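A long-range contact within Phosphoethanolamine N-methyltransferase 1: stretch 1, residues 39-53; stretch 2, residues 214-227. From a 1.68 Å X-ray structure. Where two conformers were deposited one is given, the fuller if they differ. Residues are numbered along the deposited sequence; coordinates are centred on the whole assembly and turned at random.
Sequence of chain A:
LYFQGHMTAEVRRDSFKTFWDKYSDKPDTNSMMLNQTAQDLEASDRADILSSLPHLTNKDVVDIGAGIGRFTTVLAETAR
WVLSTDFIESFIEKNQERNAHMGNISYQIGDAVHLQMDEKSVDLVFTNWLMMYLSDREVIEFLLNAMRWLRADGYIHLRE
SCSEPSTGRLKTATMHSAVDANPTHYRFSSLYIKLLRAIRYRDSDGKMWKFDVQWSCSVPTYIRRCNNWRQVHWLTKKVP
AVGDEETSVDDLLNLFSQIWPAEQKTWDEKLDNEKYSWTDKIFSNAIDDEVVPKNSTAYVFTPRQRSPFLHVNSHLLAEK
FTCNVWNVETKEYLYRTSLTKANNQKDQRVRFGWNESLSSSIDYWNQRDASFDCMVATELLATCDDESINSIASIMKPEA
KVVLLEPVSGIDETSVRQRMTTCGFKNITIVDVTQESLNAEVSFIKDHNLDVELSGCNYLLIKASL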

# COMPACT_ATOMS: atom_id res chain seq x y z
N GLN A 39 -1.13 6.77 -23.59
CA GLN A 39 -2.45 6.52 -24.13
C GLN A 39 -2.90 5.09 -23.78
O GLN A 39 -4.06 4.87 -23.45
CB GLN A 39 -2.46 6.76 -25.64
CG GLN A 39 -3.84 6.90 -26.28
CD GLN A 39 -3.78 7.56 -27.66
OE1 GLN A 39 -3.32 8.70 -27.80
NE2 GLN A 39 -4.25 6.85 -28.68
N ASP A 40 -1.96 4.15 -23.83
CA ASP A 40 -2.23 2.75 -23.51
C ASP A 40 -2.73 2.56 -22.09
O ASP A 40 -3.55 1.68 -21.83
CB ASP A 40 -0.96 1.91 -23.67
CG ASP A 40 -0.55 1.73 -25.12
OD1 ASP A 40 -1.39 1.98 -26.02
OD2 ASP A 40 0.61 1.33 -25.36
N LEU A 41 -2.22 3.37 -21.17
CA LEU A 41 -2.45 3.14 -19.74
C LEU A 41 -3.44 4.09 -19.09
O LEU A 41 -4.03 3.74 -18.07
CB LEU A 41 -1.14 3.22 -18.96
CG LEU A 41 0.14 2.62 -19.55
CD1 LEU A 41 1.32 3.07 -18.72
CD2 LEU A 41 0.04 1.12 -19.57
N GLU A 42 -3.63 5.27 -19.67
CA GLU A 42 -4.25 6.38 -18.94
C GLU A 42 -5.65 6.13 -18.34
O GLU A 42 -5.88 6.38 -17.16
CB GLU A 42 -4.26 7.67 -19.78
CG GLU A 42 -4.48 8.94 -18.98
CD GLU A 42 -5.95 9.21 -18.69
OE1 GLU A 42 -6.76 9.17 -19.64
OE2 GLU A 42 -6.30 9.47 -17.52
N ALA A 43 -6.58 5.63 -19.15
CA ALA A 43 -7.95 5.47 -18.68
C ALA A 43 -8.06 4.37 -17.62
O ALA A 43 -8.80 4.50 -16.64
CB ALA A 43 -8.89 5.21 -19.83
N SER A 44 -7.33 3.28 -17.83
CA SER A 44 -7.38 2.18 -16.88
C SER A 44 -6.73 2.57 -15.56
O SER A 44 -7.24 2.22 -14.50
CB SER A 44 -6.74 0.91 -17.46
OG SER A 44 -5.39 1.13 -17.78
N ASP A 45 -5.63 3.31 -15.61
CA ASP A 45 -4.99 3.80 -14.39
C ASP A 45 -5.93 4.74 -13.62
O ASP A 45 -6.12 4.59 -12.42
CB ASP A 45 -3.67 4.51 -14.72
CG ASP A 45 -3.08 5.23 -13.52
OD1 ASP A 45 -2.27 4.63 -12.80
OD2 ASP A 45 -3.42 6.42 -13.31
N ARG A 46 -6.51 5.69 -14.33
CA ARG A 46 -7.39 6.67 -13.71
C ARG A 46 -8.57 5.98 -13.02
O ARG A 46 -8.92 6.33 -11.89
CB ARG A 46 -7.86 7.70 -14.74
CG ARG A 46 -9.00 8.57 -14.26
CD ARG A 46 -9.27 9.71 -15.21
NE ARG A 46 -9.05 9.37 -16.61
CZ ARG A 46 -9.98 8.88 -17.43
NH1 ARG A 46 -11.20 8.66 -16.98
NH2 ARG A 46 -9.67 8.61 -18.69
N ALA A 47 -9.14 4.98 -13.69
CA ALA A 47 -10.24 4.20 -13.13
C ALA A 47 -9.83 3.39 -11.90
O ALA A 47 -10.58 3.31 -10.93
CB ALA A 47 -10.84 3.29 -14.19
N ASP A 48 -8.63 2.81 -11.93
CA ASP A 48 -8.08 2.12 -10.76
C ASP A 48 -8.04 3.04 -9.54
O ASP A 48 -8.39 2.64 -8.44
CB ASP A 48 -6.65 1.64 -11.03
CG ASP A 48 -6.59 0.45 -11.97
OD1 ASP A 48 -7.62 -0.23 -12.17
OD2 ASP A 48 -5.49 0.19 -12.49
N ILE A 49 -7.59 4.27 -9.76
CA ILE A 49 -7.46 5.23 -8.67
C ILE A 49 -8.83 5.76 -8.24
O ILE A 49 -9.17 5.74 -7.06
CB ILE A 49 -6.55 6.41 -9.08
CG1 ILE A 49 -5.12 5.93 -9.35
CG2 ILE A 49 -6.59 7.50 -8.03
CD1 ILE A 49 -4.43 5.27 -8.17
N LEU A 50 -9.61 6.23 -9.21
CA LEU A 50 -10.89 6.85 -8.90
C LEU A 50 -11.89 5.88 -8.27
O LEU A 50 -12.68 6.26 -7.42
CB LEU A 50 -11.47 7.56 -10.13
CG LEU A 50 -10.71 8.83 -10.51
CD1 LEU A 50 -11.31 9.45 -11.74
CD2 LEU A 50 -10.71 9.82 -9.37
N SER A 51 -11.83 4.61 -8.68
CA SER A 51 -12.75 3.63 -8.12
C SER A 51 -12.38 3.25 -6.69
O SER A 51 -13.13 2.55 -6.01
CB SER A 51 -12.81 2.38 -8.99
OG SER A 51 -11.73 1.53 -8.69
N SER A 52 -11.22 3.71 -6.22
CA SER A 52 -10.79 3.40 -4.86
C SER A 52 -11.22 4.48 -3.86
O SER A 52 -11.10 4.30 -2.65
CB SER A 52 -9.27 3.22 -4.80
OG SER A 52 -8.60 4.47 -4.81
N LEU A 53 -11.72 5.59 -4.38
CA LEU A 53 -12.12 6.71 -3.53
C LEU A 53 -13.52 6.55 -2.94
O LEU A 53 -14.37 5.87 -3.50
CB LEU A 53 -12.05 8.03 -4.31
CG LEU A 53 -10.71 8.42 -4.93
CD1 LEU A 53 -10.83 9.76 -5.64
CD2 LEU A 53 -9.64 8.49 -3.86
N GLN A 214 -6.10 3.14 5.59
CA GLN A 214 -7.07 2.09 5.38
C GLN A 214 -6.50 0.90 4.60
O GLN A 214 -6.92 -0.24 4.80
CB GLN A 214 -8.31 2.65 4.69
CG GLN A 214 -9.02 3.71 5.53
CD GLN A 214 -10.53 3.59 5.48
OE1 GLN A 214 -11.10 3.19 4.47
NE2 GLN A 214 -11.19 3.95 6.57
N TRP A 215 -5.54 1.18 3.73
CA TRP A 215 -4.91 0.14 2.93
C TRP A 215 -3.70 0.66 2.20
O TRP A 215 -3.51 1.87 2.07
CB TRP A 215 -5.88 -0.45 1.90
CG TRP A 215 -6.80 0.52 1.19
CD1 TRP A 215 -8.09 0.78 1.51
CD2 TRP A 215 -6.53 1.29 -0.00
NE1 TRP A 215 -8.64 1.67 0.63
CE2 TRP A 215 -7.70 2.00 -0.31
CE3 TRP A 215 -5.41 1.44 -0.82
CZ2 TRP A 215 -7.79 2.86 -1.41
CZ3 TRP A 215 -5.49 2.30 -1.91
CH2 TRP A 215 -6.68 3.00 -2.19
N SER A 216 -2.88 -0.29 1.75
CA SER A 216 -1.82 -0.03 0.78
C SER A 216 -2.00 -1.04 -0.35
O SER A 216 -2.07 -2.24 -0.11
CB SER A 216 -0.45 -0.22 1.43
OG SER A 216 0.58 0.16 0.54
N CYS A 217 -2.07 -0.55 -1.58
CA CYS A 217 -2.33 -1.42 -2.72
C CYS A 217 -1.46 -1.00 -3.88
O CYS A 217 -1.07 0.16 -3.97
CB CYS A 217 -3.79 -1.31 -3.14
SG CYS A 217 -5.00 -1.95 -1.97
N SER A 218 -1.17 -1.94 -4.76
CA SER A 218 -0.44 -1.68 -6.00
C SER A 218 -1.46 -1.35 -7.08
O SER A 218 -2.50 -2.01 -7.18
CB SER A 218 0.34 -2.91 -6.44
OG SER A 218 1.27 -3.34 -5.47
N VAL A 219 -1.18 -0.34 -7.88
CA VAL A 219 -2.10 0.06 -8.94
C VAL A 219 -2.17 -1.05 -9.98
O VAL A 219 -1.15 -1.40 -10.59
CB VAL A 219 -1.62 1.36 -9.59
CG1 VAL A 219 -2.54 1.76 -10.74
CG2 VAL A 219 -1.53 2.47 -8.55
N PRO A 220 -3.36 -1.64 -10.18
CA PRO A 220 -3.54 -2.82 -11.05
C PRO A 220 -2.98 -2.66 -12.47
O PRO A 220 -2.31 -3.57 -12.95
CB PRO A 220 -5.06 -2.99 -11.09
CG PRO A 220 -5.50 -2.49 -9.77
CD PRO A 220 -4.61 -1.31 -9.47
N THR A 221 -3.25 -1.53 -13.11
CA THR A 221 -2.75 -1.26 -14.46
C THR A 221 -1.22 -1.36 -14.58
O THR A 221 -0.70 -1.81 -15.60
CB THR A 221 -3.20 0.13 -14.92
OG1 THR A 221 -4.63 0.17 -14.93
CG2 THR A 221 -2.68 0.45 -16.31
N TYR A 222 -0.51 -0.93 -13.55
CA TYR A 222 0.95 -0.97 -13.58
C TYR A 222 1.51 -2.36 -13.35
O TYR A 222 2.63 -2.66 -13.77
CB TYR A 222 1.56 0.08 -12.66
CG TYR A 222 1.69 1.39 -13.38
CD1 TYR A 222 2.85 1.72 -14.06
CD2 TYR A 222 0.63 2.29 -13.43
CE1 TYR A 222 2.97 2.90 -14.75
CE2 TYR A 222 0.74 3.49 -14.11
CZ TYR A 222 1.91 3.79 -14.77
OH TYR A 222 2.04 4.97 -15.45
N ILE A 223 0.75 -3.23 -12.70
CA ILE A 223 1.16 -4.62 -12.63
C ILE A 223 0.90 -5.29 -13.98
O ILE A 223 1.80 -5.90 -14.55
CB ILE A 223 0.44 -5.38 -11.51
CG1 ILE A 223 0.87 -4.83 -10.15
CG2 ILE A 223 0.73 -6.87 -11.61
CD1 ILE A 223 0.12 -5.43 -8.99
N ARG A 224 -0.32 -5.15 -14.50
CA ARG A 224 -0.69 -5.88 -15.71
C ARG A 224 0.12 -5.49 -16.92
O ARG A 224 0.52 -6.34 -17.71
CB ARG A 224 -2.17 -5.70 -16.04
CG ARG A 224 -3.13 -6.31 -15.04
CD ARG A 224 -4.51 -6.40 -15.65
NE ARG A 224 -4.92 -5.16 -16.29
CZ ARG A 224 -5.42 -4.12 -15.64
NH1 ARG A 224 -5.56 -4.19 -14.32
NH2 ARG A 224 -5.77 -3.02 -16.29
N ARG A 225 0.36 -4.19 -17.08
CA ARG A 225 0.97 -3.69 -18.30
C ARG A 225 2.43 -3.28 -18.17
O ARG A 225 3.13 -3.17 -19.17
CB ARG A 225 0.14 -2.54 -18.87
CG ARG A 225 -1.28 -2.97 -19.18
CD ARG A 225 -2.09 -1.87 -19.80
NE ARG A 225 -3.42 -2.36 -20.18
CZ ARG A 225 -3.94 -2.27 -21.40
NH1 ARG A 225 -3.26 -1.68 -22.37
NH2 ARG A 225 -5.15 -2.75 -21.64
N CYS A 226 2.89 -3.06 -16.94
CA CYS A 226 4.26 -2.62 -16.73
C CYS A 226 5.06 -3.55 -15.81
O CYS A 226 6.20 -3.26 -15.48
CB CYS A 226 4.28 -1.20 -16.19
SG CYS A 226 3.36 -0.02 -17.20
N ASN A 227 4.45 -4.67 -15.42
CA ASN A 227 5.05 -5.62 -14.47
C ASN A 227 5.64 -4.93 -13.24
O ASN A 227 6.65 -5.37 -12.69
CB ASN A 227 6.10 -6.50 -15.16
CG ASN A 227 5.49 -7.64 -15.95
OD1 ASN A 227 5.68 -7.73 -17.17
ND2 ASN A 227 4.75 -8.51 -15.28
O HOH W 1 -7.30 -2.00 -13.98
O HOH W 2 -11.43 2.42 -0.80

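Two helices that meet at close quarters generally do so by interdigitation: a side chain on one enters the hollow between four side chains on the other. The contact between residues 39-53 and 214-227 of Phosphoethanolamine N-methyltransferase 1 illustrates the principle compactly: each helix contributes one knob. The two helices run at 147° between their N-to-C directions, closer to antiparallel than to perpendicular, and their axes approach to 9.1 Å. The two backbones come nearest at Asp45 and Thr221, whose CA atoms lie 5.5 Å apart.

Thr221 is the first knob. Its CA-to-CB bond points toward the opposite helix, and its side chain sits in a hollow formed by Leu41, Ser44, Asp45 and Asp48. The two branches of the threonine are used differently. CG2 lies against the Leu41 corner, 4.1 Å from Leu41 CB, whereas OG1 turns to the polar part of the hollow and donates a hydrogen bond to Asp48 OD2 at 2.6 Å. The same carboxylate oxygen accepts a second hydrogen bond from the backbone, Thr221 N to Asp48 OD2, at 2.9 Å. This amide belongs to the first turn of its helix, where backbone NH groups lack acceptors from a preceding turn, and Asp48 supplies one from across the contact. Thus one oxygen holds both the main chain and the side chain of the knob. Ser44 OG, 3.1 Å from Thr221 OG1, completes the polar wall while donating a hydrogen bond to Leu41 O within its own helix.

The second knob is Leu41, which fills a hollow among Thr221, Tyr222, Arg225 and Cys226. Its CA-to-CB bond points sideways, but the end of the side chain comes nearer. One methyl, CD1, packs 4.0 Å from Cys226 SG and 4.1 Å from Tyr222 CZ; the other, CD2, rests 3.7 Å from Arg225 CD, so that even a charged residue lends its aliphatic portion to the socket. Leu41 thus forms part of the hollow that receives Thr221, and Thr221 part of the hollow that receives Leu41: the knobs are mutual.

Around the paired knobs, further contacts extend the packing. Asp45 OD1 approaches the edge of the Tyr222 ring, 3.5 Å from CE2, and lies equally close to Val219 CG1; both carboxylate oxygens of Asp45 are hydrogen-bonded elsewhere in the structure. Val219, at the N-cap position, also meets Ile49 through its other methyl, with CG2 4.0 Å from Ile49 CD1. Beside the helix pair, the O of water 1 lies 2.6 Å from Asp48 OD1, to which it donates, and 2.8 Å from Arg224 NH1, from which it accepts.

Where the backbones diverge, the large Trp215 ring spans the gap. Ser52 CA and Cys217 CA are 10.0 Å apart, yet Trp215 CH2 lies 3.6 Å from Ser52 OG, which approaches the ring edge. At this end the O of water 2 lies 2.7 Å from Ser52 O and 3.2 Å from Trp215 NE1, donating to the first and accepting from the second.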